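Tll1590 protein (Thermosynechococcus elongatus, PDB 6LDQ) belongs to the GT-B class of glycosyltransferases and, as modelled here, folds into one Rossmann-like alpha/beta domain built on a mainly parallel sheet. Local coordinates at residues V170-P175 / A179-W184; N128-H133 / Q213-S218; Q6-I11 / E38-A43; R192-G197 / L205-L210. One frame throughout, in Å; residues are numbered along the deposited sequence.

Interaction 1 (V170-P175 / A179-W184); sequences VIVTSP and AYLRRW
A179 and L181 carry helix 175-185 against the end of strand 169-172, the first strand of a beta-alpha-beta unit that closes with strand 191-193 in a Rossmann-like sheet. The helix starts after a two-residue turn, T173-S174, with S174 at the N-cap, where its OG makes a weak bond to the backbone N of E177. A179 N donates to P175 O over 2.7 Å (N-H...O 151°), the ordinary i to i+4 bond of the helix's first turn, and A179 CB lies 3.5 Å from the same P175 O. Two residues on, L181 points back at the strand, and its CD1 branch meets V172 CG1 at 3.8 Å. With CG1 anti to its own carbonyl carbon (chi1 -70°), V172 turns that methyl to the helix. L164 and Y135 also pack on L181, and a thiocyanate ion lies about 5 Å from its side chain. R182 makes no contact with 170-175; its guanidinium group is held in the turn after the helix, where NH1 bonds to the carbonyl oxygens of S186 and A188 and NH2 to that of G189, while NE makes a salt bridge with E178 OE2.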
loop_
_atom_site.group_PDB
_atom_site.type_symbol
_atom_site.label_atom_id
_atom_site.label_comp_id
_atom_site.label_asym_id
_atom_site.label_seq_id
_atom_site.Cartn_x
_atom_site.Cartn_y
_atom_site.Cartn_z
ATOM N N VAL A 170 -10.571 -1.683 1.768
ATOM C CA VAL A 170 -10.156 -0.626 0.854
ATOM C C VAL A 170 -10.508 0.733 1.447
ATOM O O VAL A 170 -11.675 0.999 1.747
ATOM C CB VAL A 170 -10.801 -0.791 -0.529
ATOM C CG1 VAL A 170 -10.434 0.402 -1.386
ATOM C CG2 VAL A 170 -10.335 -2.075 -1.157
ATOM N N ILE A 171 -9.513 1.601 1.561
ATOM C CA ILE A 171 -9.670 2.920 2.161
ATOM C C ILE A 171 -9.956 3.945 1.064
ATOM O O ILE A 171 -9.264 3.994 0.036
ATOM C CB ILE A 171 -8.412 3.288 2.976
ATOM C CG1 ILE A 171 -8.366 2.428 4.246
ATOM C CG2 ILE A 171 -8.423 4.775 3.342
ATOM C CD1 ILE A 171 -7.084 1.670 4.467
ATOM N N VAL A 172 -11.023 4.725 1.249
ATOM C CA VAL A 172 -11.338 5.859 0.388
ATOM C C VAL A 172 -11.059 7.139 1.157
ATOM O O VAL A 172 -11.182 7.181 2.389
ATOM C CB VAL A 172 -12.805 5.810 -0.084
ATOM C CG1 VAL A 172 -12.999 4.663 -1.073
ATOM C CG2 VAL A 172 -13.728 5.643 1.111
ATOM N N THR A 173 -10.681 8.190 0.444
ATOM C CA THR A 173 -10.268 9.417 1.116
ATOM C C THR A 173 -11.313 10.520 1.057
ATOM O O THR A 173 -11.083 11.598 1.604
ATOM C CB THR A 173 -8.932 9.929 0.550
ATOM O OG1 THR A 173 -9.119 10.449 -0.767
ATOM C CG2 THR A 173 -7.903 8.810 0.500
ATOM N N SER A 174 -12.460 10.279 0.427
ATOM C CA SER A 174 -13.544 11.251 0.429
ATOM C C SER A 174 -14.812 10.543 -0.004
ATOM O O SER A 174 -14.741 9.523 -0.701
ATOM C CB SER A 174 -13.247 12.428 -0.509
ATOM O OG SER A 174 -13.100 11.987 -1.845
ATOM N N PRO A 175 -15.980 11.034 0.401
ATOM C CA PRO A 175 -17.218 10.429 -0.105
ATOM C C PRO A 175 -17.304 10.455 -1.616
ATOM O O PRO A 175 -17.824 9.506 -2.212
ATOM C CB PRO A 175 -18.302 11.289 0.550
ATOM C CG PRO A 175 -17.659 11.715 1.838
ATOM C CD PRO A 175 -16.260 12.051 1.431
ATOM N N ALA A 179 -18.195 7.462 -3.943
ATOM C CA ALA A 179 -19.325 7.475 -4.862
ATOM C C ALA A 179 -18.880 7.033 -6.246
ATOM O O ALA A 179 -19.564 6.243 -6.906
ATOM C CB ALA A 179 -19.943 8.870 -4.905
ATOM N N TYR A 180 -17.717 7.515 -6.685
ATOM C CA TYR A 180 -17.200 7.124 -7.994
ATOM C C TYR A 180 -16.954 5.625 -8.053
ATOM O O TYR A 180 -17.350 4.958 -9.017
ATOM C CB TYR A 180 -15.910 7.878 -8.314
ATOM C CG TYR A 180 -15.128 7.218 -9.425
ATOM C CD1 TYR A 180 -15.477 7.420 -10.756
ATOM C CD2 TYR A 180 -14.059 6.362 -9.150
ATOM C CE1 TYR A 180 -14.783 6.801 -11.788
ATOM C CE2 TYR A 180 -13.356 5.737 -10.181
ATOM C CZ TYR A 180 -13.723 5.958 -11.495
ATOM O OH TYR A 180 -13.019 5.344 -12.518
ATOM N N LEU A 181 -16.265 5.086 -7.040
ATOM C CA LEU A 181 -15.965 3.659 -7.005
ATOM C C LEU A 181 -17.234 2.829 -7.157
ATOM O O LEU A 181 -17.290 1.894 -7.962
ATOM C CB LEU A 181 -15.250 3.305 -5.697
ATOM C CG LEU A 181 -13.737 3.024 -5.663
ATOM C CD1 LEU A 181 -13.326 2.670 -4.240
ATOM C CD2 LEU A 181 -13.316 1.911 -6.632
ATOM N N ARG A 182 -18.268 3.171 -6.396
ATOM C CA ARG A 182 -19.476 2.357 -6.412
ATOM C C ARG A 182 -20.264 2.561 -7.697
ATOM O O ARG A 182 -20.974 1.646 -8.129
ATOM C CB ARG A 182 -20.336 2.659 -5.183
ATOM C CG ARG A 182 -20.012 1.786 -3.966
ATOM C CD ARG A 182 -18.496 1.746 -3.697
ATOM N NE ARG A 182 -18.182 1.034 -2.450
ATOM C CZ ARG A 182 -17.652 -0.186 -2.389
ATOM N NH1 ARG A 182 -17.336 -0.847 -3.499
ATOM N NH2 ARG A 182 -17.433 -0.748 -1.214
ATOM N N ARG A 183 -20.127 3.730 -8.332
ATOM C CA ARG A 183 -20.851 4.009 -9.571
ATOM C C ARG A 183 -20.172 3.370 -10.770
ATOM O O ARG A 183 -20.838 2.778 -11.629
ATOM C CB ARG A 183 -20.959 5.522 -9.789
ATOM C CG ARG A 183 -21.985 5.993 -10.845
ATOM C CD ARG A 183 -22.196 7.514 -10.705
ATOM N NE ARG A 183 -21.005 8.132 -10.099
ATOM C CZ ARG A 183 -20.504 9.325 -10.425
ATOM N NH1 ARG A 183 -21.090 10.093 -11.354
ATOM N NH2 ARG A 183 -19.413 9.744 -9.809
ATOM N N TRP A 184 -18.847 3.486 -10.848
ATOM C CA TRP A 184 -18.148 3.201 -12.085
ATOM C C TRP A 184 -17.264 1.969 -12.025
ATOM O O TRP A 184 -16.944 1.420 -13.081
ATOM C CB TRP A 184 -17.296 4.411 -12.492
ATOM C CG TRP A 184 -18.119 5.586 -12.882
ATOM C CD1 TRP A 184 -18.458 6.648 -12.097
ATOM C CD2 TRP A 184 -18.726 5.820 -14.162
ATOM N NE1 TRP A 184 -19.229 7.535 -12.810
ATOM C CE2 TRP A 184 -19.406 7.050 -14.080
ATOM C CE3 TRP A 184 -18.743 5.114 -15.368
ATOM C CZ2 TRP A 184 -20.114 7.583 -15.156
ATOM C CZ3 TRP A 184 -19.447 5.645 -16.435
ATOM C CH2 TRP A 184 -20.123 6.867 -16.320
#

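Interaction 2 (N128-H133 / Q213-S218); sequences NFQWLH and QLFAAS
L214 and L132 meet end to end where the last turns of helix 200-216, the C-terminal helix of this Rossmann-like domain, rest on parallel strand 130-134. L132 CD1 and L214 CD1 are 3.5 Å apart, closer than a usual methyl contact, and L132 CG lies 3.7 Å from the same L214 CD1, so one methyl of L214 meets both CG and CD1 of L132. The torsions show how this comes about. L214 keeps a nearly extended chi2, which sends CD1 outward to the strand, whereas L132 has a chi2 of 96°, off the staggered values, and turns its fork to the helix. Q130 runs past L214 in the opposite direction, with its CB 3.8 Å from L214 CD1. Its chi1 (-50°) sets CG beside the F215 ring, and the bend at chi2 then turns the amide aside. The approach to the ring is oblique, and the amide and ring planes stand 64° apart. F215 also touches L108 of the adjoining strand, and L214 touches D168, so the helix end spans more than one element. Contact across the segments is apolar: even Q130 OE1 stays 4.0 Å from L214 O and makes no hydrogen bond there. The nearest ring atom to Q130 CG is F215 CE1, at 3.7 Å.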
loop_
_atom_site.group_PDB
_atom_site.type_symbol
_atom_site.label_atom_id
_atom_site.label_comp_id
_atom_site.label_asym_id
_atom_site.label_seq_id
_atom_site.Cartn_x
_atom_site.Cartn_y
_atom_site.Cartn_z
ATOM N N ASN A 128 -0.492 -15.453 2.780
ATOM C CA ASN A 128 -1.583 -15.121 3.695
ATOM C C ASN A 128 -1.148 -13.939 4.549
ATOM O O ASN A 128 -0.342 -14.096 5.469
ATOM C CB ASN A 128 -1.952 -16.311 4.585
ATOM C CG ASN A 128 -2.626 -17.430 3.813
ATOM O OD1 ASN A 128 -3.297 -17.191 2.807
ATOM N ND2 ASN A 128 -2.438 -18.664 4.273
ATOM N N PHE A 129 -1.688 -12.764 4.249
ATOM C CA PHE A 129 -1.445 -11.567 5.034
ATOM C C PHE A 129 -2.712 -10.724 5.045
ATOM O O PHE A 129 -3.621 -10.921 4.231
ATOM C CB PHE A 129 -0.249 -10.761 4.491
ATOM C CG PHE A 129 -0.373 -10.361 3.038
ATOM C CD1 PHE A 129 0.066 -11.203 2.033
ATOM C CD2 PHE A 129 -0.909 -9.131 2.683
ATOM C CE1 PHE A 129 -0.047 -10.839 0.675
ATOM C CE2 PHE A 129 -1.011 -8.754 1.340
ATOM C CZ PHE A 129 -0.573 -9.617 0.332
ATOM N N GLN A 130 -2.778 -9.792 5.995
ATOM C CA GLN A 130 -3.854 -8.811 6.013
ATOM C C GLN A 130 -3.524 -7.733 4.995
ATOM O O GLN A 130 -2.493 -7.068 5.112
ATOM C CB GLN A 130 -4.018 -8.205 7.406
ATOM C CG GLN A 130 -4.112 -9.230 8.525
ATOM C CD GLN A 130 -5.185 -10.266 8.272
ATOM O OE1 GLN A 130 -6.315 -9.928 7.922
ATOM N NE2 GLN A 130 -4.833 -11.540 8.435
ATOM N N TRP A 131 -4.387 -7.560 3.996
ATOM C CA TRP A 131 -4.111 -6.665 2.878
ATOM C C TRP A 131 -5.091 -5.499 2.926
ATOM O O TRP A 131 -6.303 -5.693 2.779
ATOM C CB TRP A 131 -4.206 -7.415 1.547
ATOM C CG TRP A 131 -3.998 -6.564 0.328
ATOM C CD1 TRP A 131 -3.282 -5.404 0.243
ATOM C CD2 TRP A 131 -4.503 -6.820 -0.990
ATOM N NE1 TRP A 131 -3.323 -4.914 -1.042
ATOM C CE2 TRP A 131 -4.063 -5.770 -1.819
ATOM C CE3 TRP A 131 -5.288 -7.834 -1.549
ATOM C CZ2 TRP A 131 -4.382 -5.704 -3.180
ATOM C CZ3 TRP A 131 -5.618 -7.751 -2.910
ATOM C CH2 TRP A 131 -5.167 -6.695 -3.690
ATOM N N LEU A 132 -4.572 -4.297 3.148
ATOM C CA LEU A 132 -5.379 -3.092 3.060
ATOM C C LEU A 132 -4.936 -2.285 1.855
ATOM O O LEU A 132 -3.753 -2.246 1.518
ATOM C CB LEU A 132 -5.255 -2.212 4.299
ATOM C CG LEU A 132 -5.819 -2.820 5.573
ATOM C CD1 LEU A 132 -4.651 -3.447 6.304
ATOM C CD2 LEU A 132 -6.541 -1.776 6.418
ATOM N N HIS A 133 -5.888 -1.606 1.231
ATOM C CA HIS A 133 -5.555 -0.801 0.074
ATOM C C HIS A 133 -6.230 0.553 0.164
ATOM O O HIS A 133 -7.425 0.637 0.457
ATOM C CB HIS A 133 -5.946 -1.485 -1.221
ATOM C CG HIS A 133 -5.379 -0.787 -2.400
ATOM N ND1 HIS A 133 -4.242 -1.212 -3.041
ATOM C CD2 HIS A 133 -5.701 0.398 -2.956
ATOM C CE1 HIS A 133 -3.947 -0.365 -4.011
ATOM N NE2 HIS A 133 -4.826 0.615 -3.990
ATOM N N GLN A 213 -8.201 -4.132 14.193
ATOM C CA GLN A 213 -9.462 -4.797 13.872
ATOM C C GLN A 213 -9.242 -6.002 12.962
ATOM O O GLN A 213 -9.741 -7.101 13.232
ATOM C CB GLN A 213 -10.408 -3.804 13.192
ATOM C CG GLN A 213 -11.559 -3.323 14.026
ATOM C CD GLN A 213 -12.337 -2.242 13.305
ATOM O OE1 GLN A 213 -12.507 -1.134 13.817
ATOM N NE2 GLN A 213 -12.784 -2.549 12.095
ATOM N N LEU A 214 -8.516 -5.797 11.861
ATOM C CA LEU A 214 -8.176 -6.894 10.957
ATOM C C LEU A 214 -7.487 -8.039 11.693
ATOM O O LEU A 214 -7.837 -9.211 11.510
ATOM C CB LEU A 214 -7.271 -6.382 9.837
ATOM C CG LEU A 214 -7.900 -5.651 8.656
ATOM C CD1 LEU A 214 -6.965 -5.756 7.464
ATOM C CD2 LEU A 214 -9.258 -6.252 8.325
ATOM N N PHE A 215 -6.488 -7.715 12.516
ATOM C CA PHE A 215 -5.707 -8.750 13.186
ATOM C C PHE A 215 -6.561 -9.550 14.163
ATOM O O PHE A 215 -6.393 -10.769 14.288
ATOM C CB PHE A 215 -4.519 -8.131 13.925
ATOM C CG PHE A 215 -3.392 -7.686 13.032
ATOM C CD1 PHE A 215 -2.875 -8.528 12.052
ATOM C CD2 PHE A 215 -2.832 -6.428 13.190
ATOM C CE1 PHE A 215 -1.819 -8.122 11.247
ATOM C CE2 PHE A 215 -1.787 -6.010 12.379
ATOM C CZ PHE A 215 -1.270 -6.867 11.413
ATOM N N ALA A 216 -7.476 -8.878 14.868
ATOM C CA ALA A 216 -8.305 -9.557 15.859
ATOM C C ALA A 216 -9.346 -10.452 15.205
ATOM O O ALA A 216 -9.730 -11.481 15.778
ATOM C CB ALA A 216 -8.978 -8.530 16.770
ATOM N N ALA A 217 -9.804 -10.093 14.017
ATOM C CA ALA A 217 -10.764 -10.900 13.270
ATOM C C ALA A 217 -10.219 -12.275 12.869
ATOM O O ALA A 217 -10.956 -12.963 12.156
ATOM C CB ALA A 217 -11.221 -10.142 12.024
ATOM N N SER A 218 -9.011 -12.661 13.301
ATOM C CA SER A 218 -8.464 -13.977 12.978
ATOM C C SER A 218 -9.429 -15.100 13.339
ATOM O O SER A 218 -9.476 -16.124 12.647
ATOM C CB SER A 218 -7.124 -14.175 13.701
ATOM O OG SER A 218 -6.316 -15.140 13.049
#

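Interaction 3 (Q6-I11 / E38-A43); sequences QPIALI and EALAAA
L40 brings one methyl, CD1, to two side chains of strand 8-11: it is 4.1 Å from L10 CD2 and 4.5 Å from I8 CD1. These two pairs make up the first shell, all three residues are buried, and no hydrogen bond crosses between the segments. I8 and L10 are two residues apart, so both point from the same side of the strand to helix 32-42. The leucine of the helix keeps CG anti to its carbonyl carbon (chi1 -79°) and a nearly extended chi2 of 166°, which carries CD1 out from the helix to the sheet. I8 reaches out likewise, through an extended chi2 of 175° that puts CD1 at the far end of its chain.

In the next shell, Y211 of helix 200-216 touches I8, L10 and L40 alike, V47 packs on both I8 and L40, and L10 leans further on M49 and H110. The strand itself is fixed by backbone hydrogen bonds on both edges: I8 with H46 and D48 and L10 with D48 along one, A9 with L108 and H110 along the other. Strand 8-11, helix 32-42 and strand 47-52 thus form a beta-alpha-beta crossover, whose helix packs over one face of the sheet, beside helix 200-216, while strands 47-52 and 108-112 run parallel to 8-11 on either side.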
loop_
_atom_site.group_PDB
_atom_site.type_symbol
_atom_site.label_atom_id
_atom_site.label_comp_id
_atom_site.label_asym_id
_atom_site.label_seq_id
_atom_site.Cartn_x
_atom_site.Cartn_y
_atom_site.Cartn_z
ATOM N N GLN A 6 3.563 -7.263 14.199
ATOM C CA GLN A 6 4.719 -6.369 13.966
ATOM C C GLN A 6 5.068 -5.864 12.583
ATOM O O GLN A 6 4.438 -4.880 12.196
ATOM C CB GLN A 6 5.825 -6.340 15.022
ATOM C CG GLN A 6 6.799 -7.499 15.112
ATOM C CD GLN A 6 7.745 -7.205 16.260
ATOM O OE1 GLN A 6 7.484 -6.329 17.052
ATOM N NE2 GLN A 6 8.852 -7.918 16.374
ATOM N N PRO A 7 5.964 -6.510 11.823
ATOM C CA PRO A 7 6.558 -5.846 10.710
ATOM C C PRO A 7 5.469 -5.594 9.670
ATOM O O PRO A 7 4.911 -6.530 9.261
ATOM C CB PRO A 7 7.677 -6.805 10.298
ATOM C CG PRO A 7 7.150 -8.144 10.684
ATOM C CD PRO A 7 6.161 -7.930 11.810
ATOM N N ILE A 8 5.149 -4.333 9.414
ATOM C CA ILE A 8 4.135 -4.035 8.370
ATOM C C ILE A 8 4.835 -3.339 7.206
ATOM O O ILE A 8 5.767 -2.668 7.432
ATOM C CB ILE A 8 2.962 -3.198 8.890
ATOM C CG1 ILE A 8 3.368 -1.773 9.218
ATOM C CG2 ILE A 8 2.191 -3.863 10.001
ATOM C CD1 ILE A 8 2.210 -0.948 9.597
ATOM N N ALA A 9 4.347 -3.580 6.010
ATOM C CA ALA A 9 4.881 -2.985 4.802
ATOM C C ALA A 9 3.809 -2.108 4.186
ATOM O O ALA A 9 2.665 -2.551 4.017
ATOM C CB ALA A 9 5.341 -4.052 3.802
ATOM N N LEU A 10 4.175 -0.866 3.887
ATOM C CA LEU A 10 3.377 0.002 3.032
ATOM C C LEU A 10 4.054 0.027 1.666
ATOM O O LEU A 10 5.287 0.045 1.572
ATOM C CB LEU A 10 3.263 1.421 3.605
ATOM C CG LEU A 10 2.227 1.743 4.704
ATOM C CD1 LEU A 10 2.183 0.731 5.825
ATOM C CD2 LEU A 10 2.431 3.159 5.243
ATOM N N ILE A 11 3.254 -0.013 0.609
ATOM C CA ILE A 11 3.796 -0.049 -0.744
ATOM C C ILE A 11 3.175 1.078 -1.555
ATOM O O ILE A 11 1.947 1.191 -1.619
ATOM C CB ILE A 11 3.532 -1.397 -1.436
ATOM C CG1 ILE A 11 4.324 -2.507 -0.758
ATOM C CG2 ILE A 11 3.933 -1.325 -2.908
ATOM C CD1 ILE A 11 3.878 -3.871 -1.179
ATOM N N GLU A 38 5.469 7.189 8.849
ATOM C CA GLU A 38 6.161 7.881 9.935
ATOM C C GLU A 38 5.222 8.166 11.104
ATOM O O GLU A 38 5.596 7.981 12.271
ATOM C CB GLU A 38 6.777 9.180 9.419
ATOM C CG GLU A 38 8.153 8.991 8.766
ATOM C CD GLU A 38 8.415 9.979 7.647
ATOM O OE1 GLU A 38 7.733 11.026 7.614
ATOM O OE2 GLU A 38 9.315 9.714 6.806
ATOM N N ALA A 39 4.001 8.624 10.822
ATOM C CA ALA A 39 3.045 8.805 11.911
ATOM C C ALA A 39 2.665 7.461 12.519
ATOM O O ALA A 39 2.555 7.333 13.745
ATOM C CB ALA A 39 1.808 9.560 11.412
ATOM N N LEU A 40 2.508 6.428 11.686
ATOM C CA LEU A 40 2.216 5.096 12.217
ATOM C C LEU A 40 3.300 4.642 13.189
ATOM O O LEU A 40 3.003 4.147 14.283
ATOM C CB LEU A 40 2.078 4.093 11.076
ATOM C CG LEU A 40 0.747 4.089 10.319
ATOM C CD1 LEU A 40 0.889 3.299 9.033
ATOM C CD2 LEU A 40 -0.346 3.509 11.199
ATOM N N ALA A 41 4.568 4.806 12.799
ATOM C CA ALA A 41 5.682 4.368 13.639
ATOM C C ALA A 41 5.765 5.165 14.931
ATOM O O ALA A 41 6.133 4.611 15.976
ATOM C CB ALA A 41 6.992 4.478 12.874
ATOM N N ALA A 42 5.430 6.457 14.877
ATOM C CA ALA A 42 5.284 7.259 16.091
ATOM C C ALA A 42 4.319 6.619 17.081
ATOM O O ALA A 42 4.549 6.657 18.297
ATOM C CB ALA A 42 4.818 8.672 15.727
ATOM N N ALA A 43 3.223 6.040 16.585
ATOM C CA ALA A 43 2.289 5.296 17.421
ATOM C C ALA A 43 2.778 3.893 17.770
ATOM O O ALA A 43 2.062 3.168 18.468
ATOM C CB ALA A 43 0.916 5.202 16.738
#

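Interaction 4 (R192-G197 / L205-L210); sequences RLIPCG and LQMGQL
R192 lays the aliphatic start of its side chain against L210, with R192 CG 4.3 Å from L210 CD1, at the point where helix 200-216 covers the outermost strand, 191-193. I194, just beyond the end of that strand, where the chain runs on beside the loop that follows strand 169-172, makes the larger contribution with two separate branches. Its CD1 reaches Q206 CB at 3.9 Å, and its CG2 faces M207 CE at 4.1 Å. The division follows from chi1 (-46°): CG1 lies beside the backbone N and CG2 beside the carbonyl carbon, so the two arms reach different residues of one helical turn. M207 answers with a curled chain, bent at both chi2 (71°) and chi3 (75°), which brings its terminal methyl round to I194; I171 of the adjacent strand, with Y32 and L36 of helix 32-42, also touches this methionine. Across the segments there is no hydrogen bond or salt bridge: even R192 and Q206 contribute through carbon atoms, so cohesion here rests on dispersion and on burial of apolar surface.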
loop_
_atom_site.group_PDB
_atom_site.type_symbol
_atom_site.label_atom_id
_atom_site.label_comp_id
_atom_site.label_asym_id
_atom_site.label_seq_id
_atom_site.Cartn_x
_atom_site.Cartn_y
_atom_site.Cartn_z
ATOM N N ARG A 192 -13.683 1.910 3.738
ATOM C CA ARG A 192 -13.721 2.697 4.963
ATOM C C ARG A 192 -13.225 4.098 4.654
ATOM O O ARG A 192 -12.299 4.263 3.856
ATOM C CB ARG A 192 -12.857 2.067 6.060
ATOM C CG ARG A 192 -13.358 0.721 6.520
ATOM C CD ARG A 192 -14.250 0.867 7.744
ATOM N NE ARG A 192 -15.222 -0.221 7.832
ATOM C CZ ARG A 192 -16.048 -0.400 8.858
ATOM N NH1 ARG A 192 -16.021 0.435 9.895
ATOM N NH2 ARG A 192 -16.898 -1.419 8.850
ATOM N N LEU A 193 -13.830 5.095 5.300
ATOM C CA LEU A 193 -13.507 6.496 5.054
ATOM C C LEU A 193 -12.382 6.915 5.982
ATOM O O LEU A 193 -12.572 6.977 7.200
ATOM C CB LEU A 193 -14.721 7.395 5.270
ATOM C CG LEU A 193 -14.481 8.865 4.940
ATOM C CD1 LEU A 193 -14.155 9.030 3.437
ATOM C CD2 LEU A 193 -15.698 9.705 5.301
ATOM N N ILE A 194 -11.224 7.214 5.411
ATOM C CA ILE A 194 -10.144 7.887 6.120
ATOM C C ILE A 194 -9.769 9.127 5.321
ATOM O O ILE A 194 -9.071 9.040 4.308
ATOM C CB ILE A 194 -8.933 6.963 6.327
ATOM C CG1 ILE A 194 -9.383 5.588 6.824
ATOM C CG2 ILE A 194 -7.940 7.598 7.297
ATOM C CD1 ILE A 194 -10.006 5.589 8.202
ATOM N N PRO A 195 -10.234 10.299 5.737
ATOM C CA PRO A 195 -10.268 11.448 4.829
ATOM C C PRO A 195 -8.898 12.058 4.595
ATOM O O PRO A 195 -8.024 12.054 5.463
ATOM C CB PRO A 195 -11.195 12.441 5.543
ATOM C CG PRO A 195 -11.826 11.664 6.681
ATOM C CD PRO A 195 -10.846 10.610 7.041
ATOM N N CYS A 196 -8.726 12.559 3.372
ATOM C CA CYS A 196 -7.583 13.392 3.025
ATOM C C CYS A 196 -7.407 14.504 4.051
ATOM O O CYS A 196 -8.383 15.116 4.492
ATOM C CB CYS A 196 -7.788 13.987 1.630
ATOM S SG CYS A 196 -6.671 15.343 1.207
ATOM N N GLY A 197 -6.160 14.753 4.442
ATOM C CA GLY A 197 -5.893 15.840 5.367
ATOM C C GLY A 197 -4.419 15.943 5.686
ATOM O O GLY A 197 -3.603 15.115 5.265
ATOM N N LEU A 205 -3.805 7.077 13.578
ATOM C CA LEU A 205 -4.598 6.477 14.644
ATOM C C LEU A 205 -5.796 5.725 14.084
ATOM O O LEU A 205 -6.126 4.628 14.550
ATOM C CB LEU A 205 -5.068 7.552 15.622
ATOM C CG LEU A 205 -3.981 8.180 16.504
ATOM C CD1 LEU A 205 -4.626 9.225 17.401
ATOM C CD2 LEU A 205 -3.204 7.111 17.311
ATOM N N GLN A 206 -6.474 6.308 13.096
ATOM C CA GLN A 206 -7.597 5.602 12.481
ATOM C C GLN A 206 -7.116 4.380 11.700
ATOM O O GLN A 206 -7.733 3.311 11.764
ATOM C CB GLN A 206 -8.386 6.563 11.585
ATOM C CG GLN A 206 -9.204 7.595 12.382
ATOM C CD GLN A 206 -10.383 6.955 13.073
ATOM O OE1 GLN A 206 -10.771 5.832 12.748
ATOM N NE2 GLN A 206 -10.944 7.649 14.059
ATOM N N MET A 207 -6.008 4.514 10.969
ATOM C CA MET A 207 -5.453 3.367 10.246
ATOM C C MET A 207 -4.993 2.274 11.208
ATOM O O MET A 207 -5.302 1.087 11.018
ATOM C CB MET A 207 -4.294 3.816 9.361
ATOM C CG MET A 207 -4.169 3.017 8.080
ATOM S SD MET A 207 -5.497 3.393 6.911
ATOM C CE MET A 207 -4.951 4.997 6.334
ATOM N N GLY A 208 -4.235 2.662 12.239
ATOM C CA GLY A 208 -3.826 1.704 13.250
ATOM C C GLY A 208 -4.990 0.901 13.780
ATOM O O GLY A 208 -4.908 -0.322 13.900
ATOM N N GLN A 209 -6.105 1.583 14.081
ATOM C CA GLN A 209 -7.281 0.899 14.607
ATOM C C GLN A 209 -7.810 -0.125 13.611
ATOM O O GLN A 209 -8.216 -1.228 13.995
ATOM C CB GLN A 209 -8.364 1.924 14.959
ATOM C CG GLN A 209 -9.792 1.392 14.835
ATOM C CD GLN A 209 -10.140 0.463 15.979
ATOM O OE1 GLN A 209 -9.552 0.558 17.057
ATOM N NE2 GLN A 209 -11.079 -0.448 15.752
ATOM N N LEU A 210 -7.814 0.217 12.323
ATOM C CA LEU A 210 -8.235 -0.753 11.322
ATOM C C LEU A 210 -7.315 -1.966 11.330
ATOM O O LEU A 210 -7.778 -3.115 11.392
ATOM C CB LEU A 210 -8.273 -0.098 9.939
ATOM C CG LEU A 210 -9.693 0.254 9.476
ATOM C CD1 LEU A 210 -10.365 -1.016 9.014
ATOM C CD2 LEU A 210 -10.530 0.932 10.590
#

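All four contacts reach one sheet, and probable backbone hydrogen bonds join three of them. I171 N to H133 O (2.6 Å) links interaction 1 to interaction 2, while V172 N to R192 O (2.9 Å) and R192 N to V170 O (3.0 Å) link it to interaction 4. Interactions 2 and 4 share helix 200-216, with L132 CD2 4.3 Å from L210 CB. The same helix meets interaction 3, where L40 CD2 lies 4.1 Å from G208 N. Interactions 1 and 3 are the most widely separated, with centres 24 Å apart and nearest atoms about 9 Å apart. The thiocyanate ion beside interaction 1 probably comes from the crystallisation liquor.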